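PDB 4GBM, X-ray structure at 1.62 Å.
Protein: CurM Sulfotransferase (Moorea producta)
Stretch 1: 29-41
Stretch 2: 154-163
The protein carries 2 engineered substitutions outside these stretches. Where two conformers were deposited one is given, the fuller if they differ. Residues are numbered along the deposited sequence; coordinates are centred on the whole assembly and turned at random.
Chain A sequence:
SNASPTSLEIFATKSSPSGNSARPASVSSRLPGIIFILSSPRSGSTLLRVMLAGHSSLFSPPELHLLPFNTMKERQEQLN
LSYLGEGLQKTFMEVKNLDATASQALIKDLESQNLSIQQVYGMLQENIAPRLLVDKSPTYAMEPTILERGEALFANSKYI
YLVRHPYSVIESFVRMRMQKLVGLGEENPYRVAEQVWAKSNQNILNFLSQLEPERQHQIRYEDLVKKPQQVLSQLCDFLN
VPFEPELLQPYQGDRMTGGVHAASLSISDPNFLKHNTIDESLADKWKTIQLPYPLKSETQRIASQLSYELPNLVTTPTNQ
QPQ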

ATOM      1  N   SER A  29      -0.675  -1.390 -25.767  1.00 30.05           N
ATOM      2  CA  SER A  29       0.000  -2.650 -25.341  1.00 28.50           C
ATOM      3  C   SER A  29       0.392  -2.580 -23.866  1.00 24.92           C
ATOM      4  O   SER A  29       0.973  -1.589 -23.407  1.00 26.62           O
ATOM      5  CB  SER A  29       1.233  -2.915 -26.203  1.00 30.48           C
ATOM      6  OG  SER A  29       2.212  -1.910 -25.994  1.00 35.61           O
ATOM      7  N   ARG A  30       0.099  -3.650 -23.137  1.00 20.75           N
ATOM      8  CA  ARG A  30       0.337  -3.665 -21.697  0.50 17.52           C
ATOM      9  C   ARG A  30       1.810  -3.853 -21.331  1.00 16.48           C
ATOM     10  O   ARG A  30       2.581  -4.491 -22.060  1.00 16.47           O
ATOM     11  CB  ARG A  30      -0.545  -4.715 -21.018  0.50 17.26           C
ATOM     12  CG  ARG A  30      -2.037  -4.420 -21.151  0.50 16.89           C
ATOM     13  CD  ARG A  30      -2.860  -5.295 -20.231  0.50 18.44           C
ATOM     14  NE  ARG A  30      -2.803  -6.698 -20.624  0.50 20.10           N
ATOM     15  CZ  ARG A  30      -3.339  -7.692 -19.926  0.50 19.48           C
ATOM     16  NH1 ARG A  30      -3.973  -7.441 -18.789  0.50 17.13           N
ATOM     17  NH2 ARG A  30      -3.238  -8.939 -20.365  0.50 19.75           N
ATOM     18  N   LEU A  31       2.189  -3.268 -20.200  1.00 13.77           N
ATOM     19  CA  LEU A  31       3.539  -3.391 -19.666  1.00 13.73           C
ATOM     20  C   LEU A  31       3.696  -4.752 -18.988  1.00 13.68           C
ATOM     21  O   LEU A  31       2.700  -5.372 -18.611  1.00 13.59           O
ATOM     22  CB  LEU A  31       3.806  -2.282 -18.637  1.00 13.18           C
ATOM     23  CG  LEU A  31       3.795  -0.839 -19.160  1.00 14.08           C
ATOM     24  CD1 LEU A  31       3.834   0.117 -17.992  1.00 14.48           C
ATOM     25  CD2 LEU A  31       4.977  -0.597 -20.096  1.00 17.52           C
ATOM     26  N   PRO A  32       4.947  -5.217 -18.814  1.00 13.22           N
ATOM     27  CA  PRO A  32       5.173  -6.429 -18.028  1.00 13.55           C
ATOM     28  C   PRO A  32       4.596  -6.286 -16.624  1.00 12.71           C
ATOM     29  O   PRO A  32       4.587  -5.182 -16.056  1.00 12.80           O
ATOM     30  CB  PRO A  32       6.701  -6.526 -17.957  1.00 13.98           C
ATOM     31  CG  PRO A  32       7.188  -5.743 -19.120  1.00 17.51           C
ATOM     32  CD  PRO A  32       6.208  -4.638 -19.310  1.00 14.66           C
ATOM     33  N   GLY A  33       4.108  -7.393 -16.070  1.00 12.19           N
ATOM     34  CA  GLY A  33       3.453  -7.371 -14.762  1.00 10.96           C
ATOM     35  C   GLY A  33       4.319  -6.873 -13.625  1.00 10.82           C
ATOM     36  O   GLY A  33       5.540  -7.074 -13.617  1.00 13.18           O
ATOM     37  N   ILE A  34       3.676  -6.212 -12.667  1.00 10.33           N
ATOM     38  CA  ILE A  34       4.349  -5.779 -11.444  1.00  9.48           C
ATOM     39  C   ILE A  34       3.696  -6.455 -10.246  1.00  9.72           C
ATOM     40  O   ILE A  34       2.912  -7.391 -10.408  1.00 11.01           O
ATOM     41  CB  ILE A  34       4.380  -4.231 -11.298  1.00  9.60           C
ATOM     42  CG1 ILE A  34       2.966  -3.641 -11.188  1.00  9.54           C
ATOM     43  CG2 ILE A  34       5.179  -3.606 -12.456  1.00 11.36           C
ATOM     44  CD1 ILE A  34       2.948  -2.176 -10.755  1.00 10.70           C
ATOM     45  N   ILE A  35       4.059  -6.009  -9.049  1.00  9.30           N
ATOM     46  CA  ILE A  35       3.456  -6.521  -7.822  1.00  8.58           C
ATOM     47  C   ILE A  35       2.671  -5.392  -7.167  1.00  8.47           C
ATOM     48  O   ILE A  35       3.200  -4.297  -6.990  1.00  9.33           O
ATOM     49  CB  ILE A  35       4.543  -7.028  -6.854  1.00  8.68           C
ATOM     50  CG1 ILE A  35       5.332  -8.165  -7.509  1.00 10.14           C
ATOM     51  CG2 ILE A  35       3.916  -7.477  -5.521  1.00 10.54           C
ATOM     52  CD1 ILE A  35       6.729  -8.386  -6.899  1.00 12.68           C
ATOM     53  N   PHE A  36       1.405  -5.650  -6.836  1.00  8.34           N
ATOM     54  CA  PHE A  36       0.590  -4.679  -6.089  1.00  8.00           C
ATOM     55  C   PHE A  36       0.345  -5.148  -4.666  1.00  7.52           C
ATOM     56  O   PHE A  36       0.146  -6.343  -4.432  1.00  9.66           O
ATOM     57  CB  PHE A  36      -0.767  -4.467  -6.764  1.00  8.29           C
ATOM     58  CG  PHE A  36      -0.693  -3.713  -8.058  1.00  8.22           C
ATOM     59  CD1 PHE A  36      -0.632  -2.322  -8.066  1.00  9.24           C
ATOM     60  CD2 PHE A  36      -0.694  -4.390  -9.273  1.00 10.10           C
ATOM     61  CE1 PHE A  36      -0.565  -1.619  -9.270  1.00 11.93           C
ATOM     62  CE2 PHE A  36      -0.628  -3.699 -10.486  1.00 11.66           C
ATOM     63  CZ  PHE A  36      -0.571  -2.311 -10.486  1.00 11.94           C
ATOM     64  N   ILE A  37       0.372  -4.218  -3.712  1.00  8.00           N
ATOM     65  CA  ILE A  37      -0.116  -4.521  -2.362  1.00  6.80           C
ATOM     66  C   ILE A  37      -1.448  -3.802  -2.195  1.00  7.57           C
ATOM     67  O   ILE A  37      -1.507  -2.572  -2.247  1.00  7.52           O
ATOM     68  CB  ILE A  37       0.862  -4.093  -1.233  1.00  7.21           C
ATOM     69  CG1 ILE A  37       2.174  -4.880  -1.328  1.00  8.59           C
ATOM     70  CG2 ILE A  37       0.207  -4.316   0.144  1.00  6.90           C
ATOM     71  CD1 ILE A  37       3.315  -4.337  -0.448  1.00  8.47           C
ATOM     72  N   LEU A  38      -2.513  -4.580  -2.019  1.00  7.37           N
ATOM     73  CA  LEU A  38      -3.857  -4.028  -1.830  1.00  6.94           C
ATOM     74  C   LEU A  38      -4.320  -4.211  -0.398  1.00  6.97           C
ATOM     75  O   LEU A  38      -4.225  -5.309   0.163  1.00  7.48           O
ATOM     76  CB  LEU A  38      -4.858  -4.715  -2.757  1.00  8.33           C
ATOM     77  CG  LEU A  38      -4.550  -4.712  -4.255  1.00  8.52           C
ATOM     78  CD1 LEU A  38      -5.671  -5.405  -4.994  1.00 10.78           C
ATOM     79  CD2 LEU A  38      -4.324  -3.298  -4.793  1.00 11.27           C
ATOM     80  N   SER A  39      -4.850  -3.145   0.189  1.00  6.88           N
ATOM     81  CA  SER A  39      -5.337  -3.234   1.563  1.00  7.24           C
ATOM     82  C   SER A  39      -6.210  -2.067   1.930  1.00  7.65           C
ATOM     83  O   SER A  39      -6.228  -1.046   1.244  1.00  8.85           O
ATOM     84  CB  SER A  39      -4.155  -3.258   2.550  1.00  9.18           C
ATOM     85  OG  SER A  39      -3.518  -1.992   2.583  1.00 10.31           O
ATOM     86  N   SER A  40      -6.939  -2.235   3.023  1.00  7.53           N
ATOM     87  CA  SER A  40      -7.590  -1.126   3.712  0.60  8.93           C
ATOM     88  C   SER A  40      -6.504  -0.264   4.359  1.00  9.77           C
ATOM     89  O   SER A  40      -5.417  -0.763   4.661  1.00  9.96           O
ATOM     90  CB  SER A  40      -8.535  -1.681   4.786  0.60  9.34           C
ATOM     91  OG  SER A  40      -8.922  -0.696   5.732  0.60 11.00           O
ATOM     92  N   PRO A  41      -6.787   1.033   4.593  1.00  9.14           N
ATOM     93  CA  PRO A  41      -5.895   1.832   5.437  1.00  9.28           C
ATOM     94  C   PRO A  41      -5.606   1.151   6.782  1.00  9.30           C
ATOM     95  O   PRO A  41      -6.426   0.366   7.270  1.00  9.69           O
ATOM     96  CB  PRO A  41      -6.728   3.099   5.681  1.00 11.00           C
ATOM     97  CG  PRO A  41      -7.459   3.267   4.400  1.00 12.96           C
ATOM     98  CD  PRO A  41      -7.879   1.861   4.037  1.00 11.61           C
ATOM     99  N   PHE A 154      -1.034  -3.211 -17.161  1.00 11.84           N
ATOM    100  CA  PHE A 154      -0.025  -4.242 -16.935  1.00 11.27           C
ATOM    101  C   PHE A 154      -0.579  -5.615 -17.254  1.00 11.52           C
ATOM    102  O   PHE A 154      -1.770  -5.878 -17.042  1.00 12.77           O
ATOM    103  CB  PHE A 154       0.415  -4.265 -15.465  1.00 11.17           C
ATOM    104  CG  PHE A 154       1.027  -2.981 -14.977  1.00  9.70           C
ATOM    105  CD1 PHE A 154       2.379  -2.731 -15.169  1.00 11.54           C
ATOM    106  CD2 PHE A 154       0.254  -2.027 -14.307  1.00 10.99           C
ATOM    107  CE1 PHE A 154       2.961  -1.545 -14.716  1.00 11.87           C
ATOM    108  CE2 PHE A 154       0.836  -0.833 -13.846  1.00 11.00           C
ATOM    109  CZ  PHE A 154       2.195  -0.607 -14.056  1.00 10.23           C
ATOM    110  N   ALA A 155       0.295  -6.499 -17.726  1.00 11.74           N
ATOM    111  CA  ALA A 155      -0.072  -7.879 -17.973  1.00 13.10           C
ATOM    112  C   ALA A 155       0.480  -8.817 -16.903  1.00 12.14           C
ATOM    113  O   ALA A 155       1.670  -8.778 -16.589  1.00 14.46           O
ATOM    114  CB  ALA A 155       0.408  -8.304 -19.358  1.00 12.93           C
ATOM    115  N   ASN A 156      -0.403  -9.658 -16.359  1.00 12.23           N
ATOM    116  CA  ASN A 156      -0.059 -10.716 -15.401  0.60 13.29           C
ATOM    117  C   ASN A 156       0.607 -10.240 -14.115  1.00 12.17           C
ATOM    118  O   ASN A 156       1.472 -10.915 -13.548  1.00 13.57           O
ATOM    119  CB  ASN A 156       0.734 -11.841 -16.081  0.60 15.39           C
ATOM    120  CG  ASN A 156      -0.078 -12.560 -17.142  0.60 18.16           C
ATOM    121  OD1 ASN A 156       0.000 -12.230 -18.327  0.60 21.89           O
ATOM    122  ND2 ASN A 156      -0.887 -13.528 -16.717  0.60 23.15           N
ATOM    123  N   SER A 157       0.169  -9.085 -13.621  1.00 10.74           N
ATOM    124  CA  SER A 157       0.641  -8.626 -12.310  1.00  9.76           C
ATOM    125  C   SER A 157       0.230  -9.587 -11.196  1.00  9.89           C
ATOM    126  O   SER A 157      -0.750 -10.332 -11.321  1.00 10.35           O
ATOM    127  CB  SER A 157       0.098  -7.232 -11.982  1.00  9.10           C
ATOM    128  OG  SER A 157       0.569  -6.282 -12.922  1.00 11.17           O
ATOM    129  N   LYS A 158       0.991  -9.561 -10.106  1.00  9.20           N
ATOM    130  CA  LYS A 158       0.636 -10.315  -8.914  1.00  9.13           C
ATOM    131  C   LYS A 158       0.108  -9.370  -7.845  1.00  8.62           C
ATOM    132  O   LYS A 158       0.559  -8.228  -7.727  1.00  9.81           O
ATOM    133  CB  LYS A 158       1.840 -11.095  -8.391  1.00  9.70           C
ATOM    134  CG  LYS A 158       2.147 -12.341  -9.207  1.00 12.63           C
ATOM    135  CD  LYS A 158       3.287 -13.131  -8.583  1.00 15.20           C
ATOM    136  CE  LYS A 158       3.561 -14.411  -9.355  1.00 18.28           C
ATOM    137  NZ  LYS A 158       4.050 -14.150 -10.739  1.00 21.58           N
ATOM    138  N   TYR A 159      -0.860  -9.863  -7.084  1.00  8.59           N
ATOM    139  CA  TYR A 159      -1.534  -9.075  -6.061  1.00  8.20           C
ATOM    140  C   TYR A 159      -1.370  -9.683  -4.691  1.00  8.53           C
ATOM    141  O   TYR A 159      -1.720 -10.844  -4.467  1.00  9.01           O
ATOM    142  CB  TYR A 159      -3.018  -8.965  -6.402  1.00  8.76           C
ATOM    143  CG  TYR A 159      -3.235  -8.173  -7.651  1.00  8.41           C
ATOM    144  CD1 TYR A 159      -3.405  -6.794  -7.594  1.00  8.16           C
ATOM    145  CD2 TYR A 159      -3.255  -8.792  -8.901  1.00  8.84           C
ATOM    146  CE1 TYR A 159      -3.591  -6.049  -8.745  1.00 10.27           C
ATOM    147  CE2 TYR A 159      -3.439  -8.055 -10.062  1.00  9.14           C
ATOM    148  CZ  TYR A 159      -3.616  -6.685  -9.973  1.00  8.72           C
ATOM    149  OH  TYR A 159      -3.802  -5.951 -11.110  1.00 10.98           O
ATOM    150  N   ILE A 160      -0.813  -8.888  -3.781  1.00  7.81           N
ATOM    151  CA  ILE A 160      -0.748  -9.253  -2.374  1.00  7.99           C
ATOM    152  C   ILE A 160      -1.915  -8.571  -1.674  1.00  7.62           C
ATOM    153  O   ILE A 160      -1.979  -7.339  -1.636  1.00  8.90           O
ATOM    154  CB  ILE A 160       0.573  -8.785  -1.739  1.00  7.63           C
ATOM    155  CG1 ILE A 160       1.777  -9.376  -2.476  1.00  8.03           C
ATOM    156  CG2 ILE A 160       0.612  -9.145  -0.244  1.00  7.60           C
ATOM    157  CD1 ILE A 160       3.097  -8.679  -2.106  1.00  8.26           C
ATOM    158  N   TYR A 161      -2.825  -9.371  -1.115  1.00  7.78           N
ATOM    159  CA  TYR A 161      -3.995  -8.852  -0.419  1.00  7.51           C
ATOM    160  C   TYR A 161      -3.711  -8.905   1.069  1.00  7.39           C
ATOM    161  O   TYR A 161      -3.695  -9.983   1.671  1.00  7.83           O
ATOM    162  CB  TYR A 161      -5.233  -9.679  -0.796  1.00  7.82           C
ATOM    163  CG  TYR A 161      -6.533  -9.318  -0.095  1.00  7.84           C
ATOM    164  CD1 TYR A 161      -6.758  -8.041   0.441  1.00  9.13           C
ATOM    165  CD2 TYR A 161      -7.557 -10.257  -0.004  1.00  9.07           C
ATOM    166  CE1 TYR A 161      -7.967  -7.733   1.071  1.00  8.92           C
ATOM    167  CE2 TYR A 161      -8.766  -9.963   0.617  1.00  9.02           C
ATOM    168  CZ  TYR A 161      -8.966  -8.699   1.145  1.00 10.28           C
ATOM    169  OH  TYR A 161     -10.152  -8.431   1.767  1.00  9.97           O
ATOM    170  N   LEU A 162      -3.442  -7.731   1.636  1.00  7.16           N
ATOM    171  CA  LEU A 162      -3.119  -7.589   3.055  1.00  7.09           C
ATOM    172  C   LEU A 162      -4.380  -7.207   3.824  1.00  7.57           C
ATOM    173  O   LEU A 162      -5.036  -6.219   3.492  1.00  7.74           O
ATOM    174  CB  LEU A 162      -2.025  -6.530   3.232  1.00  7.34           C
ATOM    175  CG  LEU A 162      -1.615  -6.158   4.657  1.00  8.52           C
ATOM    176  CD1 LEU A 162      -1.009  -7.341   5.424  1.00  8.81           C
ATOM    177  CD2 LEU A 162      -0.643  -4.991   4.607  1.00 10.09           C
ATOM    178  N   VAL A 163      -4.714  -8.014   4.830  1.00  7.44           N
ATOM    179  CA  VAL A 163      -5.909  -7.804   5.651  1.00  7.32           C
ATOM    180  C   VAL A 163      -5.548  -7.656   7.128  1.00  7.27           C
ATOM    181  O   VAL A 163      -4.567  -8.236   7.594  1.00  8.59           O
ATOM    182  CB  VAL A 163      -6.965  -8.942   5.477  1.00  8.45           C
ATOM    183  CG1 VAL A 163      -7.480  -9.002   4.054  1.00 10.82           C
ATOM    184  CG2 VAL A 163      -6.414 -10.301   5.890  1.00  9.52           C
TER
HETATM  185  O   HOH W   1      -3.333  -9.496 -16.972  1.00 23.24           O
HETATM  186  O   HOH W   2      -7.459  -4.982   3.797  1.00 10.02           O

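The strand starting at Ile-35 and strand 158-163 are neighbours and run parallel, their directions 23° apart. Partners are more than a hundred residues apart in sequence. Together the two stretches bury 1010 Å².

The backbone bonds follow the parallel pattern, in which one residue bonds to two that flank its partner. Lys-158 N donates to Ile-34 O (2.9 Å), and Phe-36 N donates to Lys-158 O (2.9 Å). Ile-160 repeats this: its N reaches Phe-36 O at 2.8 Å, and its O accepts from Leu-38 N at 2.8 Å. Leu-162 N then bonds to Leu-38 O at 2.9 Å. Weaker CA-H...O contacts fill in between, such as Ile-37 CA to Ile-160 O at 3.5 Å.

Before the main strands, Ala-155 N donates to Leu-31 O at 2.8 Å. The chains come close at Gly-33, where a CB would clash with Ala-155 O. Here a side chain joins the backbone bonding: Ile-34 N donates to Ser-157 OG at 3.1 Å.

Waters bond at both ends. One accepts from Asn-156 N (3.0 Å) and, weakly, from Arg-30 NH1 (2.8 Å). The other accepts from Ser-40 N (2.9 Å) and donates to Leu-162 O (2.7 Å). It bridges Ser-40 N and Leu-162 O, which are 4.4 Å apart.

Aromatic rings gather on the sheet face that carries Phe-36, Phe-154 and Tyr-159. The edge of Phe-36 points toward the face of Phe-154, with centroids 5.8 Å apart. The Phe-36 and Tyr-159 rings are nearly parallel but slid apart, so they barely overlap. Ile-34 CD1 lies over a face of the Phe-154 ring, 3.7 Å from Phe-154 CZ, in a CH-pi contact.

The opposite face is aliphatic at Ile-160. Ile-160 CD1 meets Ile-35 CG2 at 3.7 Å and Ile-37 CG1 at 4.0 Å. These contacts are apolar packing.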